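Local coordinates for protein design 2L4HC2_11 (Synthetic construct, PDB 5J2L) that forms a de novo designed homodimer of helical hairpins, with specificity mediated by modular hydrogen-bond networks, at residues 30-35 against 54-59. Numbering follows the deposited sequence.
Sequences KRLKEI and REIIRR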
loop_
_atom_site.group_PDB
_atom_site.type_symbol
_atom_site.label_atom_id
_atom_site.label_comp_id
_atom_site.label_asym_id
_atom_site.label_seq_id
_atom_site.Cartn_x
_atom_site.Cartn_y
_atom_site.Cartn_z
ATOM N N LYS A 30 3.671 7.498 7.795
ATOM C CA LYS A 30 3.565 8.753 8.530
ATOM C C LYS A 30 2.214 9.419 8.331
ATOM O O LYS A 30 1.620 9.893 9.303
ATOM C CB LYS A 30 4.692 9.711 8.150
ATOM C CG LYS A 30 6.055 9.293 8.685
ATOM C CD LYS A 30 7.138 10.285 8.287
ATOM C CE LYS A 30 8.499 9.870 8.847
ATOM N NZ LYS A 30 9.587 10.795 8.420
ATOM N N ARG A 31 1.714 9.422 7.096
ATOM C CA ARG A 31 0.414 10.012 6.810
ATOM C C ARG A 31 -0.718 9.290 7.530
ATOM O O ARG A 31 -1.611 9.943 8.058
ATOM C CB ARG A 31 0.133 10.054 5.326
ATOM C CG ARG A 31 0.885 11.121 4.575
ATOM C CD ARG A 31 0.375 12.450 4.998
ATOM N NE ARG A 31 -1.013 12.597 4.602
ATOM C CZ ARG A 31 -1.996 13.173 5.326
ATOM N NH1 ARG A 31 -1.783 13.684 6.522
ATOM N NH2 ARG A 31 -3.211 13.216 4.818
ATOM N N LEU A 32 -0.689 7.963 7.567
ATOM C CA LEU A 32 -1.738 7.233 8.277
ATOM C C LEU A 32 -1.736 7.582 9.774
ATOM O O LEU A 32 -2.805 7.684 10.380
ATOM C CB LEU A 32 -1.610 5.722 8.013
ATOM C CG LEU A 32 -2.041 5.274 6.591
ATOM C CD1 LEU A 32 -1.618 3.833 6.344
ATOM C CD2 LEU A 32 -3.565 5.394 6.479
ATOM N N LYS A 33 -0.548 7.789 10.358
ATOM C CA LYS A 33 -0.465 8.223 11.761
ATOM C C LYS A 33 -1.106 9.580 11.937
ATOM O O LYS A 33 -1.854 9.805 12.892
ATOM C CB LYS A 33 0.988 8.289 12.249
ATOM C CG LYS A 33 1.648 6.951 12.478
ATOM C CD LYS A 33 3.105 7.118 12.926
ATOM C CE LYS A 33 3.195 7.702 14.339
ATOM N NZ LYS A 33 4.608 7.854 14.807
ATOM N N GLU A 34 -0.819 10.485 11.000
ATOM C CA GLU A 34 -1.365 11.829 11.050
ATOM C C GLU A 34 -2.889 11.786 10.961
ATOM O O GLU A 34 -3.595 12.480 11.701
ATOM C CB GLU A 34 -0.763 12.690 9.922
ATOM C CG GLU A 34 0.715 13.017 10.088
ATOM C CD GLU A 34 1.340 13.708 8.883
ATOM O OE1 GLU A 34 0.633 14.088 7.983
ATOM O OE2 GLU A 34 2.543 13.822 8.852
ATOM N N ILE A 35 -3.390 10.942 10.067
ATOM C CA ILE A 35 -4.829 10.859 9.835
ATOM C C ILE A 35 -5.491 10.307 11.106
ATOM O O ILE A 35 -6.529 10.817 11.541
ATOM C CB ILE A 35 -5.120 9.992 8.592
ATOM C CG1 ILE A 35 -4.580 10.712 7.346
ATOM C CG2 ILE A 35 -6.624 9.779 8.436
ATOM C CD1 ILE A 35 -4.538 9.841 6.093
ATOM N N ARG A 54 -8.780 8.349 0.932
ATOM C CA ARG A 54 -8.942 8.140 -0.489
ATOM C C ARG A 54 -7.569 8.299 -1.157
ATOM O O ARG A 54 -7.159 7.463 -1.963
ATOM C CB ARG A 54 -10.008 9.130 -1.027
ATOM C CG ARG A 54 -10.401 9.016 -2.486
ATOM C CD ARG A 54 -11.508 9.964 -2.911
ATOM N NE ARG A 54 -12.817 9.628 -2.334
ATOM C CZ ARG A 54 -13.553 10.358 -1.455
ATOM N NH1 ARG A 54 -13.162 11.551 -1.046
ATOM N NH2 ARG A 54 -14.705 9.855 -1.022
ATOM N N GLU A 55 -6.857 9.363 -0.775
ATOM C CA GLU A 55 -5.522 9.654 -1.296
ATOM C C GLU A 55 -4.496 8.587 -0.879
ATOM O O GLU A 55 -3.663 8.187 -1.693
ATOM C CB GLU A 55 -5.103 11.068 -0.888
ATOM C CG GLU A 55 -3.691 11.496 -1.317
ATOM C CD GLU A 55 -3.444 11.487 -2.807
ATOM O OE1 GLU A 55 -4.372 11.360 -3.572
ATOM O OE2 GLU A 55 -2.301 11.620 -3.182
ATOM N N ILE A 56 -4.564 8.105 0.366
ATOM C CA ILE A 56 -3.664 7.032 0.780
ATOM C C ILE A 56 -3.866 5.811 -0.087
ATOM O O ILE A 56 -2.904 5.176 -0.504
ATOM C CB ILE A 56 -3.839 6.598 2.259
ATOM C CG1 ILE A 56 -3.456 7.710 3.231
ATOM C CG2 ILE A 56 -2.982 5.358 2.515
ATOM C CD1 ILE A 56 -2.001 8.101 3.161
ATOM N N ILE A 57 -5.114 5.478 -0.366
ATOM C CA ILE A 57 -5.360 4.298 -1.166
ATOM C C ILE A 57 -4.747 4.453 -2.544
ATOM O O ILE A 57 -4.104 3.533 -3.044
ATOM C CB ILE A 57 -6.862 3.978 -1.232
ATOM C CG1 ILE A 57 -7.337 3.522 0.153
ATOM C CG2 ILE A 57 -7.147 2.937 -2.291
ATOM C CD1 ILE A 57 -8.845 3.442 0.296
ATOM N N ARG A 58 -4.937 5.617 -3.141
ATOM C CA ARG A 58 -4.410 5.884 -4.462
ATOM C C ARG A 58 -2.890 5.651 -4.456
ATOM O O ARG A 58 -2.343 5.010 -5.356
ATOM C CB ARG A 58 -4.775 7.308 -4.892
ATOM C CG ARG A 58 -4.499 7.634 -6.348
ATOM C CD ARG A 58 -4.661 9.078 -6.637
ATOM N NE ARG A 58 -3.648 9.837 -5.933
ATOM C CZ ARG A 58 -2.354 9.869 -6.303
ATOM N NH1 ARG A 58 -1.965 9.186 -7.358
ATOM N NH2 ARG A 58 -1.478 10.568 -5.604
ATOM N N ARG A 59 -2.222 6.160 -3.424
ATOM C CA ARG A 59 -0.791 6.015 -3.273
ATOM C C ARG A 59 -0.382 4.542 -3.131
ATOM O O ARG A 59 0.596 4.105 -3.733
ATOM C CB ARG A 59 -0.309 6.846 -2.080
ATOM C CG ARG A 59 -0.427 8.348 -2.311
ATOM C CD ARG A 59 0.161 9.165 -1.216
ATOM N NE ARG A 59 1.607 9.047 -1.180
ATOM C CZ ARG A 59 2.409 9.661 -0.290
ATOM N NH1 ARG A 59 1.885 10.440 0.633
ATOM N NH2 ARG A 59 3.719 9.483 -0.364
HETATM O O HOH W 1 -1.230 11.727 1.252
#
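The antiparallel pairing of the two long helices of the hairpin puts I56 among R31, L32 and I35, with the axes 11.0 Å apart. I56 CD1 packs against R31 CB at 3.6 Å. I35 and I56 reach toward each other tip to tip, I35 CD1 coming 3.7 Å from I56 CG1, and L32 CD2 lies 4.0 Å from both I56 CG1 and CG2. With CG1 anti to the carbonyl carbon (chi1 -65°) and a second bend at chi2 (-64°), CD1 of I56 is carried to R31, while CG2 lies against L32. An alanine here would probably open a gap between the helices and leave the ends of L32 and I35 with less to pack on. Two such hairpins make the four-helix bundle of the homodimer, and L60 of the second subunit also packs on I56. Beside this apolar group two arginines meet: R31 CG lies 4.1 Å from R59 NH1, the guanidinium planes nearly coplanar, and a water at the edges of both accepts weak hydrogen bonds from R31 NE and R59 NH1. The like charges are probably offset by glutamates: the R31 chain, bent at chi2 and chi3, brings NH1 into a salt bridge with E34 OE1 (2.9 Å) and NH2 into one with E52, while R59 NH2 forms one with E27.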